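Local coordinates for protein AlyGC (Glaciecola chathamensis, PDB 5GKD) that cleaves alginate as a polysaccharide lyase of family 6, probably by beta-elimination with a bound calcium ion at the active site, at residues D2-T7 with I25-T30; Q108-N113 with S425-V430; N369-D374 with F383-I388. One frame throughout, in Å; residues are numbered along the deposited sequence.

From the N terminus, interaction 1 closes first: strand 2-5 runs into helix 8-17, and the chain returns as strand 23-26 alongside its start, at one end of the N-terminal parallel beta-helix. Interaction 2 opens later, on strand 105-112, and closes only after some 310 residues, when the loop leading from the first beta-helix to strand 441-444 comes back over an early coil. Interaction 3 opens and closes within that long excursion, pairing strands 364-372 and 383-386 across a short loop far along the same beta-helix, toward its other end. The centres of interactions 1 and 3 lie about 62 Å apart; those of interactions 1 and 2 about 20 Å.

Interaction 1: residues D2-T7 with I25-T30; sequences DLLVKT and ILANGT
Ile25 meets strand 2-5 through CB, CG2 and CD1. Its CB sits 4.0 Å from Leu3 O, and CG2 then meets Leu4 CD2 at 4.0 Å. CG1 stands anti to the carbonyl carbon (chi1 -59°), and the extended chain carries CD1 on to Asp2, 3.8 Å from its CB, where the methyl tip lies against both that carbon and the near side of the carboxylate. Leu4 CD2 also reaches Ala27 CB at 3.7 Å, and Lys6 CG touches the same methyl. On the opposite face of the paired strands, Val5 CG2 meets Leu26 CD2 at 3.8 Å, while Val5 also packs on Ala10 and Ala14 of helix 8-17.

The backbones pair in parallel. Ile25 N donates to Leu3 O (2.9 Å), Val5 N donates to Ile25 O, and Ala27 N closes the series on Val5 O at 3.1 Å. Strand 2-5, helix 8-17 and strand 23-26 thus form a beta-alpha-beta unit at the N-terminal end of the beta-helix, with Thr7 as N-cap of the helix. Across the two segments every hydrogen bond is main chain to main chain, which implies that the parallel register is set by the backbone whereas the side chains contribute apolar packing.

Interaction 2: residues Q108-N113 with S425-V430; sequences QVVIDN and SWYPKV
Tyr427 lies over Val110, on an outward-facing part of the N-terminal parallel beta-helix, where the loop 425-430 passes across strand 105-112. Val110 CG1 makes a CH-pi contact, 3.8 Å from the centroid of the Tyr427 ring and 16° off its normal. The other methyl, CG2, meets Trp426 CH2 at 3.7 Å, the two side chains reaching tip to tip. Polar bonds flank this apolar centre. Tyr427 OH donates to Asp112 OD2 at 2.6 Å, meeting the anti lone pair of that oxygen, with the carboxylate turned 86° from the ring. At the Gln108 end, Trp426 NE1 donates to Gln108 OE1 (3.1 Å), which lies close to the indole plane.

In the next shell, Asn113 ND2 holds Asp112 OD1 at 2.9 Å, which should help fix the carboxylate's rotation, and Arg144 in turn binds Asn113 OD1. His139 meets the Tyr427 ring edge-to-face, and Val79 of the preceding coil touches both aromatic residues. An alanine at Tyr427 would probably leave Asp112 OD2 without its hydroxyl partner and Val110 CG1 without the ring face it packs on. A water accepts from Ser425 N at 3.0 Å and donates only weakly to Gln108 OE1.

Interaction 3: residues N369-D374 with F383-I388; sequences NLLNQD and FEQADI
Glu384 O accepts the shortest backbone bond of the pair, from Leu371 N at 2.8 Å, and it also receives a CA-H...O contact from Leu370. Leu371 O is engaged in a similar way, taking Ala386 N at 3.0 Å and the CA-H of Gln385. Glu384 N donates to Asn369 O, while a fourth bond, from Gln373 N to Ala386 O, is weak.

Around these bonds the side chains split between the two faces. On one, Asn369 CB lies over a face of the Phe383 ring, 4.0 Å from its centroid and 28° off the normal. The amide beyond it is fixed by other partners: ND2 donates to Met341 O and Gly382 O, and OD1 accepts from Asn344 N, so a buried polar group is well supplied with bonds. Phe383 also meets the ring of Phe366.

Strands 369-372 and 383-386 run parallel and in register from Asn369-Phe383 to Asn372-Ala386, as neighbouring coils do in the parallel beta-helix of the pectate-lyase-like fold, here joined by a loop without helix or strand.

On the other face Leu370 reaches out with CG anti to the backbone N (chi1 -173°). Its CD1 touches Ala386 CB at 3.9 Å and the aliphatic CG of Glu384, and its CD2 meets Ile388 CD1 tip to tip at 3.6 Å. That same Ile388 methyl lies against Asn372 N, while the amide of Asn372 turns away to bond Asn348 N through OD1. Past the strand ends, the exposed Gln373 amide lies side by side with the Asp387 carboxylate, the two planes stacked 17° apart and Gln373 NE2 3.7 Å from Asp387 CG.

Interaction 1: residues D2-T7 with I25-T30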
loop_
_atom_site.group_PDB
_atom_site.type_symbol
_atom_site.label_atom_id
_atom_site.label_comp_id
_atom_site.label_asym_id
_atom_site.label_seq_id
_atom_site.Cartn_x
_atom_site.Cartn_y
_atom_site.Cartn_z
ATOM N N ASP A 2 43.872 -9.336 -24.094
ATOM C CA ASP A 2 42.666 -8.533 -23.914
ATOM C C ASP A 2 41.557 -9.037 -24.828
ATOM O O ASP A 2 41.772 -9.197 -26.027
ATOM C CB ASP A 2 42.936 -7.056 -24.201
ATOM C CG ASP A 2 43.805 -6.405 -23.158
ATOM O OD1 ASP A 2 44.050 -7.036 -22.111
ATOM O OD2 ASP A 2 44.240 -5.259 -23.383
ATOM N N LEU A 3 40.372 -9.253 -24.259
ATOM C CA LEU A 3 39.203 -9.833 -24.923
ATOM C C LEU A 3 38.047 -8.829 -24.834
ATOM O O LEU A 3 37.246 -8.859 -23.893
ATOM C CB LEU A 3 38.831 -11.184 -24.282
ATOM C CG LEU A 3 39.716 -12.443 -24.452
ATOM C CD1 LEU A 3 41.150 -12.219 -24.068
ATOM C CD2 LEU A 3 39.185 -13.604 -23.627
ATOM N N LEU A 4 37.973 -7.938 -25.814
ATOM C CA LEU A 4 36.907 -6.946 -25.883
ATOM C C LEU A 4 35.595 -7.625 -26.263
ATOM O O LEU A 4 35.548 -8.391 -27.228
ATOM C CB LEU A 4 37.268 -5.881 -26.924
ATOM C CG LEU A 4 36.859 -4.408 -26.798
ATOM C CD1 LEU A 4 36.528 -3.820 -28.169
ATOM C CD2 LEU A 4 35.740 -4.178 -25.809
ATOM N N VAL A 5 34.527 -7.341 -25.513
ATOM C CA VAL A 5 33.209 -7.917 -25.775
ATOM C C VAL A 5 32.154 -6.817 -25.742
ATOM O O VAL A 5 32.256 -5.858 -24.971
ATOM C CB VAL A 5 32.865 -9.034 -24.773
ATOM C CG1 VAL A 5 33.851 -10.176 -24.918
ATOM C CG2 VAL A 5 32.840 -8.504 -23.335
ATOM N N LYS A 6 31.139 -6.949 -26.591
ATOM C CA LYS A 6 30.131 -5.912 -26.733
ATOM C C LYS A 6 28.715 -6.403 -26.480
ATOM O O LYS A 6 27.781 -5.603 -26.593
ATOM C CB LYS A 6 30.211 -5.280 -28.135
ATOM C CG LYS A 6 31.540 -4.587 -28.437
ATOM C CD LYS A 6 31.627 -4.061 -29.856
ATOM C CE LYS A 6 32.988 -3.411 -30.123
ATOM N NZ LYS A 6 33.125 -3.008 -31.555
ATOM N N THR A 7 28.519 -7.674 -26.149
ATOM C CA THR A 7 27.212 -8.230 -25.835
ATOM C C THR A 7 27.354 -9.261 -24.725
ATOM O O THR A 7 28.442 -9.794 -24.505
ATOM C CB THR A 7 26.545 -8.914 -27.042
ATOM O OG1 THR A 7 27.356 -10.011 -27.473
ATOM C CG2 THR A 7 26.335 -7.952 -28.184
ATOM N N ILE A 25 37.071 -7.434 -21.334
ATOM C CA ILE A 25 36.839 -5.994 -21.336
ATOM C C ILE A 25 35.417 -5.725 -21.822
ATOM O O ILE A 25 35.085 -5.977 -22.990
ATOM C CB ILE A 25 37.867 -5.262 -22.206
ATOM C CG1 ILE A 25 39.286 -5.517 -21.697
ATOM C CG2 ILE A 25 37.574 -3.781 -22.228
ATOM C CD1 ILE A 25 40.343 -4.811 -22.536
ATOM N N LEU A 26 34.575 -5.204 -20.934
ATOM C CA LEU A 26 33.245 -4.751 -21.326
ATOM C C LEU A 26 33.372 -3.419 -22.050
ATOM O O LEU A 26 33.863 -2.443 -21.473
ATOM C CB LEU A 26 32.325 -4.603 -20.115
ATOM C CG LEU A 26 32.052 -5.808 -19.219
ATOM C CD1 LEU A 26 30.980 -5.453 -18.170
ATOM C CD2 LEU A 26 31.682 -7.045 -20.041
ATOM N N ALA A 27 32.932 -3.390 -23.307
ATOM C CA ALA A 27 32.996 -2.195 -24.129
ATOM C C ALA A 27 32.176 -1.059 -23.522
ATOM O O ALA A 27 31.129 -1.274 -22.916
ATOM C CB ALA A 27 32.489 -2.507 -25.548
ATOM N N ASN A 28 32.662 0.164 -23.714
ATOM C CA ASN A 28 31.964 1.342 -23.232
ATOM C C ASN A 28 30.531 1.353 -23.738
ATOM O O ASN A 28 30.269 1.056 -24.901
ATOM C CB ASN A 28 32.691 2.609 -23.686
ATOM C CG ASN A 28 34.030 2.770 -23.022
ATOM O OD1 ASN A 28 34.270 2.221 -21.947
ATOM N ND2 ASN A 28 34.908 3.535 -23.643
ATOM N N GLY A 29 29.615 1.680 -22.848
ATOM C CA GLY A 29 28.212 1.750 -23.175
ATOM C C GLY A 29 27.377 1.385 -21.964
ATOM O O GLY A 29 27.889 1.213 -20.860
ATOM N N THR A 30 26.079 1.266 -22.205
ATOM C CA THR A 30 25.096 0.942 -21.183
ATOM C C THR A 30 24.652 -0.507 -21.372
ATOM O O THR A 30 24.088 -0.860 -22.408
ATOM C CB THR A 30 23.913 1.910 -21.259
ATOM O OG1 THR A 30 24.375 3.246 -20.996
ATOM C CG2 THR A 30 22.835 1.537 -20.262
#

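Interaction 2: residues Q108-N113 with S425-V430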
loop_
_atom_site.group_PDB
_atom_site.type_symbol
_atom_site.label_atom_id
_atom_site.label_comp_id
_atom_site.label_asym_id
_atom_site.label_seq_id
_atom_site.Cartn_x
_atom_site.Cartn_y
_atom_site.Cartn_z
ATOM N N GLN A 108 37.547 -0.358 -7.577
ATOM C CA GLN A 108 37.178 0.715 -8.482
ATOM C C GLN A 108 35.851 0.425 -9.176
ATOM O O GLN A 108 35.709 0.588 -10.389
ATOM C CB GLN A 108 38.291 0.978 -9.505
ATOM C CG GLN A 108 39.617 1.432 -8.886
ATOM C CD GLN A 108 40.534 2.092 -9.903
ATOM O OE1 GLN A 108 40.111 2.974 -10.625
ATOM N NE2 GLN A 108 41.786 1.664 -9.956
ATOM N N VAL A 109 34.863 -0.007 -8.407
ATOM C CA VAL A 109 33.520 -0.027 -8.955
ATOM C C VAL A 109 32.604 0.843 -8.106
ATOM O O VAL A 109 32.738 0.954 -6.882
ATOM C CB VAL A 109 32.933 -1.443 -9.169
ATOM C CG1 VAL A 109 33.967 -2.522 -9.079
ATOM C CG2 VAL A 109 31.700 -1.708 -8.333
ATOM N N VAL A 110 31.680 1.492 -8.805
ATOM C CA VAL A 110 30.730 2.432 -8.244
ATOM C C VAL A 110 29.370 1.753 -8.196
ATOM O O VAL A 110 28.950 1.125 -9.175
ATOM C CB VAL A 110 30.655 3.712 -9.095
ATOM C CG1 VAL A 110 29.572 4.629 -8.582
ATOM C CG2 VAL A 110 32.001 4.419 -9.161
ATOM N N ILE A 111 28.672 1.894 -7.078
ATOM C CA ILE A 111 27.243 1.635 -7.016
ATOM C C ILE A 111 26.579 2.914 -6.539
ATOM O O ILE A 111 26.828 3.365 -5.415
ATOM C CB ILE A 111 26.895 0.462 -6.092
ATOM C CG1 ILE A 111 27.676 -0.792 -6.506
ATOM C CG2 ILE A 111 25.377 0.253 -6.105
ATOM C CD1 ILE A 111 27.362 -2.030 -5.672
ATOM N N ASP A 112 25.733 3.494 -7.387
ATOM C CA ASP A 112 25.197 4.839 -7.185
ATOM C C ASP A 112 23.677 4.770 -7.260
ATOM O O ASP A 112 23.100 4.667 -8.351
ATOM C CB ASP A 112 25.762 5.794 -8.235
ATOM C CG ASP A 112 25.305 7.214 -8.041
ATOM O OD1 ASP A 112 24.453 7.464 -7.175
ATOM O OD2 ASP A 112 25.791 8.093 -8.771
ATOM N N ASN A 113 23.036 4.812 -6.099
ATOM C CA ASN A 113 21.585 4.891 -6.012
ATOM C C ASN A 113 20.902 3.776 -6.800
ATOM O O ASN A 113 19.858 3.976 -7.418
ATOM C CB ASN A 113 21.095 6.269 -6.465
ATOM C CG ASN A 113 21.171 7.279 -5.348
ATOM O OD1 ASN A 113 20.247 7.396 -4.549
ATOM N ND2 ASN A 113 22.299 7.973 -5.250
ATOM N N SER A 425 39.032 8.212 -8.645
ATOM C CA SER A 425 39.246 9.577 -9.109
ATOM C C SER A 425 38.287 9.978 -10.224
ATOM O O SER A 425 38.111 11.169 -10.473
ATOM C CB SER A 425 40.687 9.736 -9.590
ATOM O OG SER A 425 40.918 8.944 -10.743
ATOM N N TRP A 426 37.656 9.010 -10.882
ATOM C CA TRP A 426 36.905 9.239 -12.105
ATOM C C TRP A 426 35.401 9.289 -11.879
ATOM O O TRP A 426 34.637 9.325 -12.850
ATOM C CB TRP A 426 37.271 8.166 -13.137
ATOM C CG TRP A 426 37.259 6.737 -12.619
ATOM C CD1 TRP A 426 38.336 5.999 -12.232
ATOM C CD2 TRP A 426 36.110 5.885 -12.462
ATOM N NE1 TRP A 426 37.926 4.744 -11.843
ATOM C CE2 TRP A 426 36.565 4.657 -11.969
ATOM C CE3 TRP A 426 34.740 6.050 -12.698
ATOM C CZ2 TRP A 426 35.706 3.599 -11.700
ATOM C CZ3 TRP A 426 33.882 4.991 -12.433
ATOM C CH2 TRP A 426 34.367 3.783 -11.948
ATOM N N TYR A 427 34.953 9.295 -10.622
ATOM C CA TYR A 427 33.529 9.416 -10.335
ATOM C C TYR A 427 33.363 10.408 -9.188
ATOM O O TYR A 427 33.978 10.226 -8.129
ATOM C CB TYR A 427 32.917 8.070 -9.970
ATOM C CG TYR A 427 31.427 7.985 -10.191
ATOM C CD1 TYR A 427 30.912 7.614 -11.428
ATOM C CD2 TYR A 427 30.537 8.254 -9.166
ATOM C CE1 TYR A 427 29.560 7.523 -11.629
ATOM C CE2 TYR A 427 29.170 8.167 -9.372
ATOM C CZ TYR A 427 28.694 7.794 -10.607
ATOM O OH TYR A 427 27.341 7.696 -10.841
ATOM N N PRO A 428 32.544 11.447 -9.359
ATOM C CA PRO A 428 32.502 12.534 -8.372
ATOM C C PRO A 428 31.791 12.144 -7.090
ATOM O O PRO A 428 30.867 11.332 -7.085
ATOM C CB PRO A 428 31.736 13.642 -9.105
ATOM C CG PRO A 428 30.838 12.878 -10.042
ATOM C CD PRO A 428 31.693 11.729 -10.526
ATOM N N LYS A 429 32.242 12.742 -5.990
ATOM C CA LYS A 429 31.559 12.670 -4.703
ATOM C C LYS A 429 30.681 13.909 -4.569
ATOM O O LYS A 429 31.182 15.032 -4.597
ATOM C CB LYS A 429 32.568 12.578 -3.558
ATOM C CG LYS A 429 33.526 11.387 -3.682
ATOM C CD LYS A 429 34.479 11.291 -2.510
ATOM C CE LYS A 429 35.344 10.033 -2.598
ATOM N NZ LYS A 429 36.286 10.056 -3.741
ATOM N N VAL A 430 29.379 13.709 -4.416
ATOM C CA VAL A 430 28.393 14.725 -4.748
ATOM C C VAL A 430 27.438 14.909 -3.569
ATOM O O VAL A 430 27.428 14.123 -2.622
ATOM C CB VAL A 430 27.658 14.351 -6.059
ATOM C CG1 VAL A 430 26.509 13.356 -5.841
ATOM C CG2 VAL A 430 27.248 15.593 -6.823
HETATM O O HOH W 1 41.020 6.083 -9.342
#

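Interaction 3: residues N369-D374 with F383-I388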
loop_
_atom_site.group_PDB
_atom_site.type_symbol
_atom_site.label_atom_id
_atom_site.label_comp_id
_atom_site.label_asym_id
_atom_site.label_seq_id
_atom_site.Cartn_x
_atom_site.Cartn_y
_atom_site.Cartn_z
ATOM N N ASN A 369 43.373 8.616 33.578
ATOM C CA ASN A 369 42.606 9.371 32.594
ATOM C C ASN A 369 42.672 10.857 32.920
ATOM O O ASN A 369 42.616 11.241 34.087
ATOM C CB ASN A 369 41.153 8.903 32.545
ATOM C CG ASN A 369 41.036 7.441 32.185
ATOM O OD1 ASN A 369 41.274 7.050 31.040
ATOM N ND2 ASN A 369 40.689 6.621 33.164
ATOM N N LEU A 370 42.800 11.689 31.886
ATOM C CA LEU A 370 42.992 13.125 32.045
ATOM C C LEU A 370 41.765 13.878 31.555
ATOM O O LEU A 370 41.262 13.625 30.450
ATOM C CB LEU A 370 44.234 13.618 31.296
ATOM C CG LEU A 370 44.589 15.088 31.552
ATOM C CD1 LEU A 370 44.986 15.281 33.017
ATOM C CD2 LEU A 370 45.710 15.580 30.651
ATOM N N LEU A 371 41.311 14.812 32.377
ATOM C CA LEU A 371 40.156 15.663 32.159
ATOM C C LEU A 371 40.612 17.112 32.205
ATOM O O LEU A 371 41.491 17.462 33.000
ATOM C CB LEU A 371 39.130 15.464 33.272
ATOM C CG LEU A 371 37.706 14.977 33.109
ATOM C CD1 LEU A 371 37.001 15.114 34.450
ATOM C CD2 LEU A 371 36.982 15.739 32.026
ATOM N N ASN A 372 39.987 17.969 31.399
ATOM C CA ASN A 372 40.248 19.394 31.542
ATOM C C ASN A 372 39.568 19.928 32.804
ATOM O O ASN A 372 38.549 19.400 33.262
ATOM C CB ASN A 372 39.812 20.170 30.292
ATOM C CG ASN A 372 38.314 20.119 30.041
ATOM O OD1 ASN A 372 37.748 19.060 29.759
ATOM N ND2 ASN A 372 37.671 21.273 30.099
ATOM N N GLN A 373 40.158 20.986 33.370
ATOM C CA GLN A 373 39.844 21.374 34.744
ATOM C C GLN A 373 38.436 21.939 34.887
ATOM O O GLN A 373 37.861 21.867 35.976
ATOM C CB GLN A 373 40.865 22.397 35.238
ATOM C CG GLN A 373 40.963 23.620 34.348
ATOM C CD GLN A 373 42.015 24.609 34.816
ATOM O OE1 GLN A 373 42.812 24.320 35.715
ATOM N NE2 GLN A 373 42.019 25.786 34.203
ATOM N N ASP A 374 37.861 22.483 33.816
ATOM C CA ASP A 374 36.521 23.049 33.898
ATOM C C ASP A 374 35.416 22.009 33.815
ATOM O O ASP A 374 34.243 22.372 33.913
ATOM C CB ASP A 374 36.298 24.069 32.784
ATOM C CG ASP A 374 37.206 25.263 32.906
ATOM O OD1 ASP A 374 37.553 25.616 34.048
ATOM O OD2 ASP A 374 37.563 25.841 31.858
ATOM N N PHE A 383 40.598 9.582 37.439
ATOM C CA PHE A 383 40.552 10.762 36.589
ATOM C C PHE A 383 41.275 11.900 37.297
ATOM O O PHE A 383 40.991 12.192 38.459
ATOM C CB PHE A 383 39.110 11.162 36.267
ATOM C CG PHE A 383 38.395 10.203 35.338
ATOM C CD1 PHE A 383 37.837 9.027 35.815
ATOM C CD2 PHE A 383 38.267 10.495 33.995
ATOM C CE1 PHE A 383 37.167 8.161 34.968
ATOM C CE2 PHE A 383 37.598 9.631 33.136
ATOM C CZ PHE A 383 37.051 8.464 33.619
ATOM N N GLU A 384 42.227 12.520 36.619
ATOM C CA GLU A 384 42.857 13.709 37.158
ATOM C C GLU A 384 42.521 14.881 36.256
ATOM O O GLU A 384 42.234 14.721 35.063
ATOM C CB GLU A 384 44.378 13.560 37.260
ATOM C CG GLU A 384 45.006 12.866 36.038
ATOM C CD GLU A 384 46.427 12.427 36.260
ATOM O OE1 GLU A 384 47.284 13.238 36.623
ATOM O OE2 GLU A 384 46.616 11.232 36.137
ATOM N N GLN A 385 42.568 16.059 36.837
ATOM C CA GLN A 385 42.181 17.265 36.135
ATOM C C GLN A 385 43.385 18.167 35.943
ATOM O O GLN A 385 44.265 18.242 36.803
ATOM C CB GLN A 385 41.097 17.998 36.897
ATOM C CG GLN A 385 39.828 17.207 37.015
ATOM C CD GLN A 385 38.751 18.004 37.701
ATOM O OE1 GLN A 385 38.580 17.915 38.911
ATOM N NE2 GLN A 385 38.032 18.807 36.931
ATOM N N ALA A 386 43.408 18.860 34.812
ATOM C CA ALA A 386 44.523 19.746 34.513
ATOM C C ALA A 386 44.057 20.871 33.609
ATOM O O ALA A 386 43.014 20.783 32.959
ATOM C CB ALA A 386 45.689 18.996 33.857
ATOM N N ASP A 387 44.853 21.930 33.576
ATOM C CA ASP A 387 44.662 23.009 32.623
ATOM C C ASP A 387 45.101 22.513 31.250
ATOM O O ASP A 387 46.295 22.378 30.984
ATOM C CB ASP A 387 45.460 24.233 33.058
ATOM C CG ASP A 387 45.124 25.458 32.248
ATOM O OD1 ASP A 387 44.401 25.324 31.244
ATOM O OD2 ASP A 387 45.583 26.556 32.616
ATOM N N ILE A 388 44.141 22.214 30.379
ATOM C CA ILE A 388 44.416 21.659 29.061
ATOM C C ILE A 388 43.949 22.658 28.022
ATOM O O ILE A 388 42.816 23.142 28.095
ATOM C CB ILE A 388 43.708 20.308 28.845
ATOM C CG1 ILE A 388 44.092 19.297 29.919
ATOM C CG2 ILE A 388 44.021 19.756 27.458
ATOM C CD1 ILE A 388 43.259 18.037 29.847
#